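Local coordinates for cobalamin-binding protein (Desulfitobacterium hafniense, PDB 4JGI) that binds methylcobalamin in a Rossmann-type domain and probably serves as the corrinoid carrier of an O-demethylase system, at residues Leu94-His102 and Thr151-Glu159; Pro141-Val149 and Asp172-Val182. All blocks are in the same frame, centred on the assembly; numbering follows the deposited sequence.

Contact 1 of 2, residues Leu94-His102 and Thr151-Glu159; sequences LATVEGDLH and TLALDSMRE
Val97 and Ala153 bring a loop and the first turns of a helix together beside the bound cobalamin. The loop follows strand 91-96 of the Rossmann-type B12-binding domain and carries Asp100 and His102, the first two fixed positions of the DxHxxG cobalamin motif. Val97 CG2 does most of the touching: it lies 3.6 Å from Ala153 CB and 3.2 Å from Ala153 O. With CG1 anti to the carbonyl carbon (chi1 -63°), CG2 falls between backbone N and carbonyl carbon and faces the helix. Val97 CG1, the other branch, reaches Met157 CG at 4.2 Å, and the two side chains cross at about a right angle.

Ala153 CB has a polar neighbour as well, Asp100 OD2 at 3.4 Å, so this small methyl fits between a valine branch and a carboxylate oxygen. That same oxygen accepts hydrogen bonds from Val149 N and Leu150 N, immediately before the helix.

Ser156, one turn on, supplies the hydrogen bond across the contact: Ser156 OG donates to Glu98 O over 2.8 Å. It arrives well to the side of the carbonyl, with a C=O...donor angle of 124° and a 34° tilt out of the carbonyl plane. Glu98 O also receives a CA-H...O contact from Ala153. The accepting carbonyl belongs to a type II turn from Val97 to Asp100, whose third residue, Gly99, has a positive phi; at these backbone angles a CB would be jammed against Glu98 O, and would also sit tightly against Leu152 CD2.

At the end of the turn, Asp100 OD1 takes two bonds from His102. The backbone N closes an Asx turn, while His102 ND1 donates to Asp100 OD1 over 2.8 Å, the oxygen lying in the ring plane, fixing the imidazole's rotation as NE2 coordinates the cobalt.

Contact 2 of 2, residues Pro141-Val149 and Asp172-Val182; sequences PEIVGLSGV and DLKVIIGGVPV
Ile176 sets its CG2 methyl into the shallow place left by Gly145, with Ile176 CG2 3.9 Å from Gly145 CA. CG1 is swung opposite the backbone N (chi1 -174°), which leaves CG2 as the branch facing the neighbouring strand. The same methyl, Ile176 CG2, meets Ile143 CG2 at 3.9 Å, the two isoleucines lying side by side and pointing the same way, with Trp209 of helix 199-209 against Ile176. Farther along this face the relief falls: Gly178 has no side chain and Ser147 a short one. The cobalamin lies here, and Ser147 OG hydrogen-bonds to its N3B.

On the reverse face the surface is all branched. Leu173, its CG squeezed between backbone N and carbonyl carbon (chi1 52°), crosses Val144 obliquely and brings Leu173 CD2 to 3.9 Å from Val144 CG2; both rest on Val136 of helix 129-139. Leu146 lies beside Ile177.

Strands 143-147 and 174-178 are the parallel pair of a beta-alpha-beta crossover through helix 151-166, within a Rossmann-type sheet. Their axes approach to 4.7 Å at an angle of 20°, and six backbone hydrogen bonds join the segments, from Lys174 N to Glu142 O through to Gly148 N to Gly178 O. At the far end Gly179 passes so close to Gly148 O that a CB would clash with it.

Past the strands, Val149 fits against two bumps. Val149 CG2 is 4.0 Å from Val180 CB, the two valines lying side by side, while the Pro181 ring crosses Val149 at about a right angle. Pro181 CD is 3.9 Å from Val149 CB, and Pro181 CG 3.5 Å from Val149 O. An alanine here lacks both ring atoms and would probably leave a gap beside Val149, whose side chain could then shift. Pro181 CD also sits 3.6 Å from Gly148 O.

How the contacts relate
Reading from the N terminus, the segments come in the order 94-102, 141-149, 151-159 and 172-182, so the two contacts cross: contact 1 joins the first to the third and contact 2 the second to the fourth. Contact 1 closes a loop of 48 residues, 23 of them helical, and ties the end of strand 91-96 to helix 151-166. Contact 2 closes one of 22 residues, largely that same helix. Strands 91-96 and 143-147 are neighbours in the sheet, where Ser147 N hydrogen-bonds to Ala95 O over 2.9 Å. Met157 CE also reaches Gly148 N at 3.2 Å, and His102 ND1 meets Val149 CG1 at 3.2 Å, beside the cobalamin.

Contact 1 of 2, residues Leu94-His102 and Thr151-Glu159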
ATOM      1  N   LEU A  94       5.636  -8.070   3.044  1.00 14.53           N
ATOM      2  CA  LEU A  94       5.769  -6.833   3.845  1.00 14.55           C
ATOM      3  C   LEU A  94       6.383  -7.136   5.184  1.00 14.79           C
ATOM      4  O   LEU A  94       5.954  -8.069   5.828  1.00 16.42           O
ATOM      5  CB  LEU A  94       4.377  -6.212   4.006  1.00 17.41           C
ATOM      6  CG  LEU A  94       4.233  -4.913   4.805  1.00 16.76           C
ATOM      7  CD1 LEU A  94       5.045  -3.786   4.132  1.00 16.75           C
ATOM      8  CD2 LEU A  94       2.760  -4.491   4.925  1.00 17.81           C
ATOM      9  N   ALA A  95       7.369  -6.358   5.636  1.00 15.12           N
ATOM     10  CA  ALA A  95       7.997  -6.567   6.935  1.00 14.38           C
ATOM     11  C   ALA A  95       8.595  -5.345   7.476  1.00 15.91           C
ATOM     12  O   ALA A  95       9.096  -4.483   6.724  1.00 16.18           O
ATOM     13  CB  ALA A  95       9.157  -7.560   6.726  1.00 17.84           C
ATOM     14  N   THR A  96       8.566  -5.226   8.803  1.00 15.40           N
ATOM     15  CA  THR A  96       9.429  -4.345   9.482  1.00 16.79           C
ATOM     16  C   THR A  96      10.708  -5.162   9.752  1.00 17.42           C
ATOM     17  O   THR A  96      10.631  -6.256  10.285  1.00 19.73           O
ATOM     18  CB  THR A  96       8.789  -3.773  10.757  1.00 16.74           C
ATOM     19  OG1 THR A  96       7.702  -2.871  10.418  1.00 19.33           O
ATOM     20  CG2 THR A  96       9.830  -3.082  11.596  1.00 21.17           C
ATOM     21  N   VAL A  97      11.835  -4.646   9.301  1.00 17.31           N
ATOM     22  CA  VAL A  97      13.059  -5.416   9.222  1.00 19.10           C
ATOM     23  C   VAL A  97      13.787  -5.569  10.555  1.00 21.63           C
ATOM     24  O   VAL A  97      13.532  -4.899  11.508  1.00 22.73           O
ATOM     25  CB  VAL A  97      14.000  -4.733   8.217  1.00 18.30           C
ATOM     26  CG1 VAL A  97      13.419  -4.726   6.819  1.00 23.76           C
ATOM     27  CG2 VAL A  97      14.470  -3.359   8.644  1.00 23.30           C
ATOM     28  N   GLU A  98      14.751  -6.473  10.535  1.00 22.27           N
ATOM     29  CA  GLU A  98      15.522  -6.832  11.659  1.00 23.16           C
ATOM     30  C   GLU A  98      16.157  -5.533  12.263  1.00 19.63           C
ATOM     31  O   GLU A  98      16.781  -4.676  11.616  1.00 25.04           O
ATOM     32  CB  GLU A  98      16.593  -7.883  11.268  1.00 22.42           C
ATOM     33  CG  GLU A  98      17.453  -8.336  12.479  1.00 24.80           C
ATOM     34  CD  GLU A  98      18.189  -9.634  12.269  1.00 28.54           C
ATOM     35  OE1 GLU A  98      17.607 -10.666  12.242  1.00 38.31           O
ATOM     36  OE2 GLU A  98      19.436  -9.570  12.139  1.00 53.86           O
ATOM     37  N   GLY A  99      15.976  -5.440  13.569  1.00 24.04           N
ATOM     38  CA  GLY A  99      16.532  -4.336  14.342  1.00 24.94           C
ATOM     39  C   GLY A  99      15.461  -3.360  14.718  1.00 27.22           C
ATOM     40  O   GLY A  99      15.728  -2.499  15.554  1.00 28.41           O
ATOM     41  N   ASP A 100      14.256  -3.520  14.119  1.00 24.68           N
ATOM     42  CA  ASP A 100      13.185  -2.569  14.294  1.00 21.89           C
ATOM     43  C   ASP A 100      11.884  -3.138  14.809  1.00 20.95           C
ATOM     44  O   ASP A 100      11.412  -4.170  14.403  1.00 21.20           O
ATOM     45  CB  ASP A 100      12.984  -1.816  12.984  1.00 24.81           C
ATOM     46  CG  ASP A 100      12.689  -0.359  13.180  1.00 24.55           C
ATOM     47  OD1 ASP A 100      11.543  -0.092  13.660  1.00 30.81           O
ATOM     48  OD2 ASP A 100      13.535   0.537  12.906  1.00 27.52           O
ATOM     49  N   LEU A 101      11.254  -2.377  15.739  1.00 21.20           N
ATOM     50  CA  LEU A 101       9.966  -2.796  16.310  1.00 21.02           C
ATOM     51  C   LEU A 101       8.809  -1.851  15.925  1.00 22.40           C
ATOM     52  O   LEU A 101       7.643  -2.031  16.443  1.00 22.61           O
ATOM     53  CB  LEU A 101      10.034  -2.841  17.838  1.00 23.69           C
ATOM     54  CG  LEU A 101      11.120  -3.780  18.331  1.00 25.03           C
ATOM     55  CD1 LEU A 101      11.145  -3.727  19.837  1.00 31.26           C
ATOM     56  CD2 LEU A 101      10.925  -5.213  17.937  1.00 30.46           C
ATOM     57  N   HIS A 102       9.058  -0.893  15.078  1.00 20.04           N
ATOM     58  CA  HIS A 102       8.019   0.068  14.703  1.00 18.84           C
ATOM     59  C   HIS A 102       7.116  -0.487  13.638  1.00 21.91           C
ATOM     60  O   HIS A 102       7.685  -0.863  12.593  1.00 24.91           O
ATOM     61  CB  HIS A 102       8.663   1.400  14.283  1.00 22.61           C
ATOM     62  CG  HIS A 102       9.446   2.085  15.369  1.00 23.16           C
ATOM     63  ND1 HIS A 102      10.777   1.832  15.573  1.00 25.61           N
ATOM     64  CD2 HIS A 102       9.162   3.146  16.174  1.00 23.07           C
ATOM     65  CE1 HIS A 102      11.241   2.594  16.544  1.00 27.25           C
ATOM     66  NE2 HIS A 102      10.272   3.381  16.946  1.00 25.28           N
ATOM     67  N   THR A 151      18.954   3.135  12.389  1.00 24.56           N
ATOM     68  CA  THR A 151      20.035   3.012  11.391  1.00 26.65           C
ATOM     69  C   THR A 151      20.367   1.564  11.151  1.00 23.83           C
ATOM     70  O   THR A 151      20.582   1.167  10.016  1.00 27.08           O
ATOM     71  CB  THR A 151      21.268   3.884  11.768  1.00 32.47           C
ATOM     72  OG1 THR A 151      20.864   5.254  11.859  1.00 38.72           O
ATOM     73  CG2 THR A 151      22.334   3.789  10.712  1.00 33.13           C
ATOM     74  N   LEU A 152      20.345   0.740  12.187  1.00 25.97           N
ATOM     75  CA  LEU A 152      20.544  -0.712  12.034  1.00 29.23           C
ATOM     76  C   LEU A 152      19.519  -1.365  11.098  1.00 26.05           C
ATOM     77  O   LEU A 152      19.806  -2.332  10.343  1.00 25.70           O
ATOM     78  CB  LEU A 152      20.448  -1.399  13.394  1.00 35.64           C
ATOM     79  CG  LEU A 152      20.950  -2.807  13.620  1.00 50.73           C
ATOM     80  CD1 LEU A 152      22.474  -2.744  13.648  1.00 64.19           C
ATOM     81  CD2 LEU A 152      20.416  -3.443  14.934  1.00 51.48           C
ATOM     82  N   ALA A 153      18.273  -0.884  11.206  1.00 22.03           N
ATOM     83  CA  ALA A 153      17.200  -1.365  10.326  1.00 20.84           C
ATOM     84  C   ALA A 153      17.475  -0.954   8.904  1.00 19.84           C
ATOM     85  O   ALA A 153      17.170  -1.709   7.969  1.00 20.10           O
ATOM     86  CB  ALA A 153      15.805  -0.767  10.814  1.00 21.58           C
ATOM     87  N   LEU A 154      17.912   0.246   8.688  1.00 20.59           N
ATOM     88  CA  LEU A 154      18.186   0.708   7.337  1.00 22.40           C
ATOM     89  C   LEU A 154      19.300  -0.191   6.734  1.00 22.86           C
ATOM     90  O   LEU A 154      19.249  -0.565   5.522  1.00 23.11           O
ATOM     91  CB  LEU A 154      18.515   2.174   7.289  1.00 21.16           C
ATOM     92  CG  LEU A 154      17.502   3.105   7.957  1.00 26.70           C
ATOM     93  CD1 LEU A 154      18.028   4.517   7.834  1.00 31.55           C
ATOM     94  CD2 LEU A 154      16.134   2.876   7.305  1.00 25.46           C
ATOM     95  N   ASP A 155      20.314  -0.511   7.550  1.00 21.83           N
ATOM     96  CA  ASP A 155      21.279  -1.530   7.163  1.00 22.74           C
ATOM     97  C   ASP A 155      20.647  -2.899   6.806  1.00 21.04           C
ATOM     98  O   ASP A 155      21.028  -3.538   5.783  1.00 22.20           O
ATOM     99  CB  ASP A 155      22.345  -1.706   8.259  1.00 22.15           C
ATOM    100  CG  ASP A 155      23.241  -0.526   8.370  1.00 35.08           C
ATOM    101  OD1 ASP A 155      23.253   0.279   7.410  1.00 40.97           O
ATOM    102  OD2 ASP A 155      23.849  -0.357   9.448  1.00 47.66           O
ATOM    103  N   SER A 156      19.698  -3.388   7.603  1.00 21.40           N
ATOM    104  CA  SER A 156      19.046  -4.637   7.310  1.00 18.94           C
ATOM    105  C   SER A 156      18.260  -4.551   5.982  1.00 18.55           C
ATOM    106  O   SER A 156      18.106  -5.547   5.301  1.00 19.42           O
ATOM    107  CB  SER A 156      18.057  -5.070   8.406  1.00 22.11           C
ATOM    108  OG  SER A 156      18.674  -5.258   9.633  1.00 26.41           O
ATOM    109  N   MET A 157      17.706  -3.393   5.663  1.00 19.19           N
ATOM    110  CA  MET A 157      17.065  -3.201   4.347  1.00 17.63           C
ATOM    111  C   MET A 157      18.069  -3.479   3.217  1.00 17.46           C
ATOM    112  O   MET A 157      17.743  -4.185   2.249  1.00 17.51           O
ATOM    113  CB  MET A 157      16.444  -1.846   4.133  1.00 20.28           C
ATOM    114  CG  MET A 157      15.296  -1.467   5.012  1.00 20.18           C
ATOM    115  SD  MET A 157      14.772   0.221   4.677  1.00 23.12           S
ATOM    116  CE  MET A 157      13.357   0.433   5.762  1.00 24.30           C
ATOM    117  N   ARG A 158      19.253  -2.889   3.340  1.00 19.06           N
ATOM    118  CA  ARG A 158      20.306  -3.098   2.338  1.00 18.68           C
ATOM    119  C   ARG A 158      20.712  -4.551   2.299  1.00 19.55           C
ATOM    120  O   ARG A 158      20.842  -5.114   1.184  1.00 21.20           O
ATOM    121  CB  ARG A 158      21.495  -2.222   2.683  1.00 19.15           C
ATOM    122  CG  ARG A 158      22.628  -2.387   1.660  1.00 24.26           C
ATOM    123  CD  ARG A 158      23.817  -1.467   1.883  1.00 31.31           C
ATOM    124  NE  ARG A 158      24.171  -1.382   3.273  1.00 38.44           N
ATOM    125  CZ  ARG A 158      24.691  -2.355   4.012  1.00 43.50           C
ATOM    126  NH1 ARG A 158      25.024  -3.543   3.481  1.00 65.22           N
ATOM    127  NH2 ARG A 158      24.907  -2.115   5.307  1.00 66.82           N
ATOM    128  N   GLU A 159      20.877  -5.171   3.450  1.00 18.19           N
ATOM    129  CA  GLU A 159      21.160  -6.577   3.467  1.00 19.05           C
ATOM    130  C   GLU A 159      20.117  -7.490   2.834  1.00 18.46           C
ATOM    131  O   GLU A 159      20.417  -8.511   2.170  1.00 20.54           O
ATOM    132  CB  GLU A 159      21.401  -7.036   4.894  1.00 25.32           C
ATOM    133  CG  GLU A 159      22.628  -6.364   5.500  1.00 25.34           C
ATOM    134  CD  GLU A 159      22.697  -6.517   7.016  1.00 43.32           C
ATOM    135  OE1 GLU A 159      21.718  -7.048   7.628  1.00 46.24           O
ATOM    136  OE2 GLU A 159      23.746  -6.125   7.597  1.00 58.97           O
TER

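Contact 2 of 2, residues Pro141-Val149 and Asp172-Val182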
ATOM      1  N   PRO A 141       6.355 -12.913  -4.843  1.00 21.10           N
ATOM      2  CA  PRO A 141       5.588 -11.691  -4.939  1.00 19.03           C
ATOM      3  C   PRO A 141       6.067 -10.779  -6.024  1.00 17.21           C
ATOM      4  O   PRO A 141       7.234 -10.793  -6.407  1.00 21.41           O
ATOM      5  CB  PRO A 141       5.902 -11.007  -3.615  1.00 20.50           C
ATOM      6  CG  PRO A 141       7.319 -11.433  -3.316  1.00 20.81           C
ATOM      7  CD  PRO A 141       7.344 -12.887  -3.721  1.00 19.53           C
ATOM      8  N   GLU A 142       5.184  -9.901  -6.443  1.00 18.44           N
ATOM      9  CA  GLU A 142       5.572  -8.781  -7.323  1.00 20.28           C
ATOM     10  C   GLU A 142       6.395  -7.701  -6.631  1.00 16.59           C
ATOM     11  O   GLU A 142       7.218  -7.003  -7.244  1.00 17.29           O
ATOM     12  CB  GLU A 142       4.310  -8.129  -7.857  1.00 22.29           C
ATOM     13  CG  GLU A 142       3.520  -8.866  -8.956  1.00 24.28           C
ATOM     14  CD  GLU A 142       2.814 -10.200  -8.639  1.00 32.69           C
ATOM     15  OE1 GLU A 142       2.418 -10.528  -7.517  1.00 27.34           O
ATOM     16  OE2 GLU A 142       2.650 -10.991  -9.602  1.00 43.09           O
ATOM     17  N   ILE A 143       6.106  -7.491  -5.347  1.00 17.06           N
ATOM     18  CA  ILE A 143       6.634  -6.386  -4.521  1.00 15.59           C
ATOM     19  C   ILE A 143       7.089  -6.889  -3.156  1.00 15.53           C
ATOM     20  O   ILE A 143       6.400  -7.740  -2.535  1.00 16.26           O
ATOM     21  CB  ILE A 143       5.572  -5.290  -4.318  1.00 16.22           C
ATOM     22  CG1 ILE A 143       5.070  -4.775  -5.664  1.00 17.85           C
ATOM     23  CG2 ILE A 143       6.129  -4.153  -3.452  1.00 17.13           C
ATOM     24  CD1 ILE A 143       3.811  -3.923  -5.650  1.00 23.54           C
ATOM     25  N   VAL A 144       8.234  -6.395  -2.729  1.00 14.91           N
ATOM     26  CA  VAL A 144       8.692  -6.527  -1.359  1.00 15.10           C
ATOM     27  C   VAL A 144       8.703  -5.149  -0.734  1.00 15.97           C
ATOM     28  O   VAL A 144       9.274  -4.222  -1.293  1.00 16.76           O
ATOM     29  CB  VAL A 144      10.078  -7.134  -1.268  1.00 15.69           C
ATOM     30  CG1 VAL A 144      10.549  -7.216   0.204  1.00 19.20           C
ATOM     31  CG2 VAL A 144      10.056  -8.528  -1.842  1.00 19.67           C
ATOM     32  N   GLY A 145       7.977  -4.988   0.389  1.00 15.89           N
ATOM     33  CA  GLY A 145       7.916  -3.707   1.102  1.00 15.42           C
ATOM     34  C   GLY A 145       8.571  -3.861   2.468  1.00 15.25           C
ATOM     35  O   GLY A 145       8.260  -4.817   3.219  1.00 16.47           O
ATOM     36  N   LEU A 146       9.491  -2.969   2.744  1.00 14.08           N
ATOM     37  CA  LEU A 146      10.320  -2.999   3.906  1.00 15.12           C
ATOM     38  C   LEU A 146      10.155  -1.689   4.701  1.00 14.22           C
ATOM     39  O   LEU A 146      10.260  -0.593   4.134  1.00 16.85           O
ATOM     40  CB  LEU A 146      11.797  -3.150   3.593  1.00 14.69           C
ATOM     41  CG  LEU A 146      12.152  -4.352   2.715  1.00 15.64           C
ATOM     42  CD1 LEU A 146      13.624  -4.322   2.300  1.00 18.99           C
ATOM     43  CD2 LEU A 146      11.789  -5.644   3.316  1.00 18.06           C
ATOM     44  N   SER A 147       9.895  -1.835   5.996  1.00 15.52           N
ATOM     45  CA  SER A 147       9.760  -0.724   6.963  1.00 16.50           C
ATOM     46  C   SER A 147      10.914  -0.695   7.959  1.00 16.35           C
ATOM     47  O   SER A 147      11.304  -1.723   8.442  1.00 17.82           O
ATOM     48  CB  SER A 147       8.377  -0.842   7.691  1.00 17.30           C
ATOM     49  OG  SER A 147       8.056   0.334   8.464  1.00 17.12           O
ATOM     50  N   GLY A 148      11.331   0.501   8.288  1.00 17.68           N
ATOM     51  CA  GLY A 148      12.287   0.667   9.346  1.00 20.19           C
ATOM     52  C   GLY A 148      12.561   2.104   9.632  1.00 17.80           C
ATOM     53  O   GLY A 148      12.350   2.986   8.787  1.00 19.23           O
ATOM     54  N   VAL A 149      13.166   2.321  10.820  1.00 21.70           N
ATOM     55  CA  VAL A 149      13.591   3.657  11.205  1.00 21.73           C
ATOM     56  C   VAL A 149      15.008   3.698  11.774  1.00 23.15           C
ATOM     57  O   VAL A 149      15.801   4.584  11.386  1.00 23.87           O
ATOM     58  CB  VAL A 149      12.605   4.366  12.183  1.00 26.04           C
ATOM     59  CG1 VAL A 149      12.196   3.409  13.237  1.00 33.43           C
ATOM     60  CG2 VAL A 149      13.282   5.589  12.846  1.00 27.89           C
ATOM     61  N   ASP A 172      13.290  -9.803 -10.650  1.00 20.69           N
ATOM     62  CA  ASP A 172      11.923 -10.086 -10.970  1.00 22.85           C
ATOM     63  C   ASP A 172      10.904  -9.553  -9.942  1.00 19.84           C
ATOM     64  O   ASP A 172       9.727  -9.975  -9.951  1.00 23.16           O
ATOM     65  CB  ASP A 172      11.756 -11.578 -11.209  1.00 27.83           C
ATOM     66  CG  ASP A 172      12.429 -12.037 -12.533  1.00 36.03           C
ATOM     67  OD1 ASP A 172      12.107 -11.469 -13.601  1.00 37.48           O
ATOM     68  OD2 ASP A 172      13.292 -12.951 -12.494  1.00 37.31           O
ATOM     69  N   LEU A 173      11.332  -8.637  -9.103  1.00 20.74           N
ATOM     70  CA  LEU A 173      10.381  -7.979  -8.203  1.00 20.34           C
ATOM     71  C   LEU A 173      10.774  -6.529  -8.028  1.00 20.08           C
ATOM     72  O   LEU A 173      11.851  -6.098  -8.397  1.00 19.74           O
ATOM     73  CB  LEU A 173      10.287  -8.697  -6.881  1.00 20.31           C
ATOM     74  CG  LEU A 173      11.618  -8.957  -6.200  1.00 21.85           C
ATOM     75  CD1 LEU A 173      12.044  -7.711  -5.428  1.00 21.56           C
ATOM     76  CD2 LEU A 173      11.445 -10.078  -5.198  1.00 24.57           C
ATOM     77  N   LYS A 174       9.890  -5.752  -7.403  1.00 17.27           N
ATOM     78  CA  LYS A 174      10.165  -4.402  -7.092  1.00 16.65           C
ATOM     79  C   LYS A 174      10.263  -4.308  -5.560  1.00 16.87           C
ATOM     80  O   LYS A 174       9.502  -4.970  -4.876  1.00 18.25           O
ATOM     81  CB  LYS A 174       8.982  -3.572  -7.568  1.00 18.56           C
ATOM     82  CG  LYS A 174       8.853  -3.530  -9.086  1.00 22.33           C
ATOM     83  CD  LYS A 174       9.973  -2.756  -9.702  1.00 28.32           C
ATOM     84  CE  LYS A 174       9.811  -2.713 -11.237  1.00 38.69           C
ATOM     85  NZ  LYS A 174      10.849  -1.802 -11.719  1.00 46.76           N
ATOM     86  N   VAL A 175      11.133  -3.458  -5.076  1.00 15.20           N
ATOM     87  CA  VAL A 175      11.364  -3.206  -3.649  1.00 16.05           C
ATOM     88  C   VAL A 175      10.967  -1.784  -3.327  1.00 16.36           C
ATOM     89  O   VAL A 175      11.472  -0.841  -3.910  1.00 17.91           O
ATOM     90  CB  VAL A 175      12.796  -3.409  -3.217  1.00 16.88           C
ATOM     91  CG1 VAL A 175      12.967  -3.147  -1.740  1.00 18.19           C
ATOM     92  CG2 VAL A 175      13.206  -4.876  -3.534  1.00 19.26           C
ATOM     93  N   ILE A 176      10.028  -1.630  -2.376  1.00 16.36           N
ATOM     94  CA  ILE A 176       9.628  -0.306  -1.871  1.00 15.70           C
ATOM     95  C   ILE A 176       9.980  -0.251  -0.378  1.00 15.17           C
ATOM     96  O   ILE A 176       9.727  -1.210   0.348  1.00 15.56           O
ATOM     97  CB  ILE A 176       8.161   0.021  -2.183  1.00 16.60           C
ATOM     98  CG1 ILE A 176       7.849   1.466  -1.769  1.00 18.28           C
ATOM     99  CG2 ILE A 176       7.194  -0.930  -1.497  1.00 16.90           C
ATOM    100  CD1 ILE A 176       6.496   1.922  -2.267  1.00 19.90           C
ATOM    101  N   ILE A 177      10.533   0.883   0.050  1.00 17.05           N
ATOM    102  CA  ILE A 177      10.861   1.083   1.447  1.00 16.77           C
ATOM    103  C   ILE A 177      10.026   2.256   1.989  1.00 17.45           C
ATOM    104  O   ILE A 177       9.641   3.186   1.280  1.00 18.87           O
ATOM    105  CB  ILE A 177      12.367   1.301   1.703  1.00 16.25           C
ATOM    106  CG1 ILE A 177      12.824   2.625   1.024  1.00 19.09           C
ATOM    107  CG2 ILE A 177      13.101   0.053   1.176  1.00 18.56           C
ATOM    108  CD1 ILE A 177      14.240   2.979   1.348  1.00 22.27           C
ATOM    109  N   GLY A 178       9.805   2.157   3.302  1.00 18.39           N
ATOM    110  CA  GLY A 178       9.127   3.209   4.043  1.00 17.40           C
ATOM    111  C   GLY A 178       9.589   3.222   5.464  1.00 18.74           C
ATOM    112  O   GLY A 178      10.312   2.365   5.937  1.00 16.99           O
ATOM    113  N   GLY A 179       9.188   4.284   6.158  1.00 19.72           N
ATOM    114  CA  GLY A 179       9.571   4.469   7.567  1.00 19.98           C
ATOM    115  C   GLY A 179       9.954   5.920   7.821  1.00 21.92           C
ATOM    116  O   GLY A 179      10.170   6.728   6.911  1.00 20.66           O
ATOM    117  N   VAL A 180      10.040   6.265   9.105  1.00 21.01           N
ATOM    118  CA  VAL A 180      10.315   7.649   9.485  1.00 24.06           C
ATOM    119  C   VAL A 180      11.394   8.419   8.702  1.00 23.36           C
ATOM    120  O   VAL A 180      11.136   9.474   8.201  1.00 28.86           O
ATOM    121  CB  VAL A 180      10.525   7.769  10.999  1.00 24.33           C
ATOM    122  CG1 VAL A 180      11.063   9.146  11.331  1.00 28.76           C
ATOM    123  CG2 VAL A 180       9.200   7.506  11.739  1.00 25.73           C
ATOM    124  N   PRO A 181      12.568   7.800   8.439  1.00 23.01           N
ATOM    125  CA  PRO A 181      13.703   8.540   7.870  1.00 27.75           C
ATOM    126  C   PRO A 181      13.935   8.309   6.383  1.00 28.10           C
ATOM    127  O   PRO A 181      14.952   8.772   5.849  1.00 28.55           O
ATOM    128  CB  PRO A 181      14.858   7.963   8.655  1.00 26.63           C
ATOM    129  CG  PRO A 181      14.478   6.530   8.791  1.00 25.73           C
ATOM    130  CD  PRO A 181      12.999   6.496   8.936  1.00 24.03           C
ATOM    131  N   VAL A 182      13.025   7.615   5.689  1.00 25.24           N
ATOM    132  CA  VAL A 182      13.367   7.193   4.336  1.00 23.23           C
ATOM    133  C   VAL A 182      13.271   8.407   3.387  1.00 26.88           C
ATOM    134  O   VAL A 182      12.444   9.301   3.533  1.00 30.12           O
ATOM    135  CB  VAL A 182      12.509   6.006   3.799  1.00 26.95           C
ATOM    136  CG1 VAL A 182      12.752   4.784   4.715  1.00 26.55           C
ATOM    137  CG2 VAL A 182      11.061   6.451   3.606  1.00 31.12           C
TER